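Local coordinates for xylose isomerase domain protein TIM barrel (PDB 3TVA), which binds a magnesium ion in a xylose isomerase-like TIM barrel and is probably an isomerase, at residues P185-I197 and G224-V238. Residues are numbered along the deposited sequence; the frame is centred on the assembly and turned at random.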
# COMPACT_ATOMS: atom_id res chain seq x y z
N PRO A 185 -0.94 0.18 -9.02
CA PRO A 185 -1.39 -0.31 -10.34
C PRO A 185 -0.95 -1.76 -10.64
O PRO A 185 -1.67 -2.46 -11.36
CB PRO A 185 -0.73 0.67 -11.31
CG PRO A 185 0.53 1.10 -10.59
CD PRO A 185 0.23 1.07 -9.11
N ALA A 186 0.19 -2.19 -10.12
CA ALA A 186 0.67 -3.53 -10.43
C ALA A 186 -0.26 -4.59 -9.84
O ALA A 186 -0.43 -5.66 -10.44
CB ALA A 186 2.10 -3.74 -9.93
N ASN A 187 -0.89 -4.28 -8.70
CA ASN A 187 -1.80 -5.23 -8.07
C ASN A 187 -2.96 -5.63 -8.97
O ASN A 187 -3.35 -6.79 -9.01
CB ASN A 187 -2.34 -4.71 -6.72
CG ASN A 187 -1.26 -4.67 -5.63
OD1 ASN A 187 -0.15 -5.16 -5.83
ND2 ASN A 187 -1.60 -4.11 -4.47
N MSE A 188 -3.50 -4.68 -9.72
CA MSE A 188 -4.63 -5.01 -10.59
C MSE A 188 -4.23 -5.87 -11.77
O MSE A 188 -5.04 -6.61 -12.31
CB MSE A 188 -5.32 -3.75 -11.06
CG MSE A 188 -6.00 -3.03 -9.93
SE MSE A 188 -7.12 -1.70 -10.75
CE MSE A 188 -8.52 -2.86 -11.47
N ILE A 189 -2.97 -5.76 -12.18
CA ILE A 189 -2.44 -6.65 -13.19
C ILE A 189 -2.17 -8.03 -12.61
O ILE A 189 -2.43 -9.05 -13.25
CB ILE A 189 -1.18 -6.06 -13.83
CG1 ILE A 189 -1.55 -4.78 -14.58
CG2 ILE A 189 -0.54 -7.07 -14.77
CD1 ILE A 189 -0.39 -4.10 -15.28
N LEU A 190 -1.67 -8.06 -11.38
CA LEU A 190 -1.37 -9.33 -10.72
C LEU A 190 -2.65 -10.13 -10.50
O LEU A 190 -2.70 -11.32 -10.83
CB LEU A 190 -0.62 -9.08 -9.40
CG LEU A 190 0.81 -8.54 -9.56
CD1 LEU A 190 1.37 -8.09 -8.21
CD2 LEU A 190 1.72 -9.61 -10.19
N TYR A 191 -3.70 -9.48 -10.00
CA TYR A 191 -5.00 -10.13 -9.87
C TYR A 191 -5.72 -10.36 -11.20
O TYR A 191 -6.67 -11.14 -11.27
CB TYR A 191 -5.92 -9.32 -8.95
CG TYR A 191 -5.52 -9.38 -7.50
CD1 TYR A 191 -5.75 -10.51 -6.74
CD2 TYR A 191 -4.92 -8.29 -6.89
CE1 TYR A 191 -5.38 -10.56 -5.39
CE2 TYR A 191 -4.54 -8.33 -5.56
CZ TYR A 191 -4.77 -9.46 -4.82
OH TYR A 191 -4.39 -9.47 -3.50
N GLY A 192 -5.27 -9.68 -12.25
CA GLY A 192 -5.87 -9.84 -13.57
C GLY A 192 -7.27 -9.22 -13.70
O GLY A 192 -8.07 -9.62 -14.54
N THR A 193 -7.56 -8.25 -12.85
CA THR A 193 -8.90 -7.68 -12.79
C THR A 193 -9.28 -6.65 -13.88
O THR A 193 -10.34 -6.78 -14.51
CB THR A 193 -9.13 -7.08 -11.43
OG1 THR A 193 -8.06 -6.20 -11.12
CG2 THR A 193 -9.14 -8.19 -10.41
N GLY A 194 -8.44 -5.65 -14.10
CA GLY A 194 -8.80 -4.56 -15.00
C GLY A 194 -7.67 -3.58 -15.22
O GLY A 194 -6.73 -3.53 -14.41
N ASN A 195 -7.74 -2.80 -16.30
CA ASN A 195 -6.68 -1.85 -16.62
C ASN A 195 -6.48 -0.85 -15.50
O ASN A 195 -7.41 -0.13 -15.13
CB ASN A 195 -6.93 -1.11 -17.93
CG ASN A 195 -5.73 -0.25 -18.33
OD1 ASN A 195 -5.63 0.93 -17.95
ND2 ASN A 195 -4.80 -0.85 -19.07
N PRO A 196 -5.25 -0.80 -14.97
CA PRO A 196 -4.92 0.02 -13.80
C PRO A 196 -4.99 1.53 -14.05
O PRO A 196 -5.40 2.25 -13.14
CB PRO A 196 -3.48 -0.42 -13.47
CG PRO A 196 -2.94 -0.95 -14.77
CD PRO A 196 -4.11 -1.61 -15.43
N ILE A 197 -4.62 2.03 -15.23
CA ILE A 197 -4.72 3.47 -15.46
C ILE A 197 -6.19 3.92 -15.52
O ILE A 197 -6.54 4.97 -14.99
CB ILE A 197 -3.96 3.94 -16.72
CG1 ILE A 197 -2.55 3.34 -16.79
CG2 ILE A 197 -3.89 5.48 -16.75
CD1 ILE A 197 -1.76 3.49 -15.51
N GLY A 224 -7.03 -13.69 -13.27
CA GLY A 224 -7.90 -13.91 -12.12
C GLY A 224 -7.82 -15.34 -11.60
O GLY A 224 -8.50 -15.71 -10.65
N LYS A 225 -6.98 -16.15 -12.23
CA LYS A 225 -6.79 -17.53 -11.80
C LYS A 225 -5.33 -17.77 -11.39
O LYS A 225 -5.06 -18.18 -10.26
CB LYS A 225 -7.29 -18.52 -12.86
CG LYS A 225 -8.80 -18.45 -13.03
CD LYS A 225 -9.35 -19.57 -13.87
CE LYS A 225 -8.82 -19.47 -15.28
NZ LYS A 225 -9.45 -20.45 -16.21
N SER A 226 -4.42 -17.57 -12.33
CA SER A 226 -2.99 -17.52 -12.01
C SER A 226 -2.54 -16.08 -11.78
O SER A 226 -3.03 -15.14 -12.43
CB SER A 226 -2.18 -18.14 -13.14
OG SER A 226 -2.67 -19.43 -13.46
N TRP A 227 -1.61 -15.91 -10.84
CA TRP A 227 -1.00 -14.61 -10.61
C TRP A 227 -0.35 -14.13 -11.91
O TRP A 227 0.17 -14.93 -12.67
CB TRP A 227 0.11 -14.72 -9.57
CG TRP A 227 -0.31 -14.83 -8.11
CD1 TRP A 227 -0.01 -15.85 -7.24
CD2 TRP A 227 -1.08 -13.88 -7.36
NE1 TRP A 227 -0.54 -15.59 -6.00
CE2 TRP A 227 -1.21 -14.39 -6.05
CE3 TRP A 227 -1.67 -12.64 -7.67
CZ2 TRP A 227 -1.91 -13.71 -5.05
CZ3 TRP A 227 -2.37 -11.97 -6.68
CH2 TRP A 227 -2.48 -12.50 -5.38
N GLY A 228 -0.35 -12.82 -12.14
CA GLY A 228 0.58 -12.24 -13.10
C GLY A 228 1.97 -12.27 -12.48
O GLY A 228 2.18 -12.87 -11.43
N GLN A 229 2.94 -11.61 -13.12
CA GLN A 229 4.31 -11.66 -12.63
C GLN A 229 4.85 -10.27 -12.33
O GLN A 229 4.86 -9.41 -13.20
CB GLN A 229 5.21 -12.33 -13.68
CG GLN A 229 6.68 -12.39 -13.29
CD GLN A 229 7.59 -12.79 -14.45
OE1 GLN A 229 7.13 -13.02 -15.58
NE2 GLN A 229 8.89 -12.86 -14.18
N GLU A 230 5.31 -10.05 -11.10
CA GLU A 230 5.90 -8.76 -10.77
C GLU A 230 7.28 -8.66 -11.39
O GLU A 230 8.03 -9.62 -11.37
CB GLU A 230 5.98 -8.55 -9.25
CG GLU A 230 6.46 -7.15 -8.89
CD GLU A 230 6.81 -6.98 -7.41
OE1 GLU A 230 6.30 -7.75 -6.57
OE2 GLU A 230 7.61 -6.06 -7.10
N VAL A 231 7.62 -7.50 -11.96
CA VAL A 231 8.91 -7.30 -12.61
C VAL A 231 9.48 -5.92 -12.24
O VAL A 231 8.77 -5.09 -11.69
CB VAL A 231 8.79 -7.40 -14.15
CG1 VAL A 231 8.43 -8.81 -14.57
CG2 VAL A 231 7.76 -6.40 -14.67
N ALA A 232 10.76 -5.70 -12.54
CA ALA A 232 11.42 -4.43 -12.26
C ALA A 232 10.66 -3.25 -12.89
O ALA A 232 10.10 -3.36 -13.98
CB ALA A 232 12.87 -4.47 -12.76
N LEU A 233 10.64 -2.12 -12.18
CA LEU A 233 9.84 -0.97 -12.59
C LEU A 233 10.16 -0.56 -14.03
O LEU A 233 11.32 -0.37 -14.38
CB LEU A 233 10.10 0.21 -11.65
CG LEU A 233 8.96 1.23 -11.60
CD1 LEU A 233 7.77 0.61 -10.88
CD2 LEU A 233 9.40 2.53 -10.93
N GLY A 234 9.12 -0.43 -14.85
CA GLY A 234 9.29 -0.02 -16.23
C GLY A 234 9.43 -1.16 -17.22
O GLY A 234 9.38 -0.93 -18.43
N THR A 235 9.65 -2.38 -16.73
CA THR A 235 9.79 -3.52 -17.63
C THR A 235 8.49 -4.31 -17.80
O THR A 235 8.44 -5.28 -18.54
CB THR A 235 10.94 -4.47 -17.23
OG1 THR A 235 10.66 -5.05 -15.95
CG2 THR A 235 12.26 -3.70 -17.16
N GLY A 236 7.43 -3.88 -17.10
CA GLY A 236 6.16 -4.59 -17.13
C GLY A 236 5.08 -3.95 -17.99
O GLY A 236 5.38 -3.23 -18.94
N ASP A 237 3.82 -4.25 -17.67
CA ASP A 237 2.66 -3.78 -18.43
C ASP A 237 1.93 -2.56 -17.87
O ASP A 237 0.91 -2.15 -18.43
CB ASP A 237 1.67 -4.93 -18.63
CG ASP A 237 2.25 -6.06 -19.46
OD1 ASP A 237 3.07 -5.77 -20.35
OD2 ASP A 237 1.89 -7.23 -19.21
N VAL A 238 2.40 -1.99 -16.76
CA VAL A 238 1.73 -0.82 -16.21
C VAL A 238 1.82 0.41 -17.14
O VAL A 238 0.81 1.08 -17.33
CB VAL A 238 2.21 -0.44 -14.78
CG1 VAL A 238 1.62 0.92 -14.37
CG2 VAL A 238 1.79 -1.50 -13.79
O HOH W 1 -4.05 -12.74 -12.80
O HOH W 2 -1.84 -0.25 -17.84
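Val238 fits against Pro185 and Ile189 of the short helix 185-190, while Trp227 meets Leu190 and Tyr191 farther along, where the segment after strand 179-183 of this xylose isomerase-like TIM barrel packs on the loops around strand 229-231, beside the magnesium site to which Asp184 belongs. The forked end of Val238 fills a hollow lined by Pro185, Ala186, Ile189 and Ile197: CG1 lies against Pro185 CB (3.9 Å), while CG2 meets Ile189 CD1. Its CG1 stands anti to the backbone N (chi1 171°), which turns that branch to the proline and leaves CG2 for the isoleucine. In the middle, Leu190 CD2 settles on the bare backbone of Gly228, 3.5 Å from Gly228 O. Beyond it, one corner of the Trp227 six-membered ring, CZ3, lies over one face of Tyr191, 3.5 Å off its plane and toward the rim, the planes oblique at 59°. Replacing Tyr191 with an alanine would probably strip CZ3 and CH2 of the ring they lean on, opening a gap there. Gly192, at positive phi, ends the helix in a Schellman motif and packs against Gly224. Leu190 O is gripped twice: by a water 2.8 Å away that also bonds Gly224 N and Ser226 O, and by Gly228 N at 3.1 Å, nearly straight and on a lone pair.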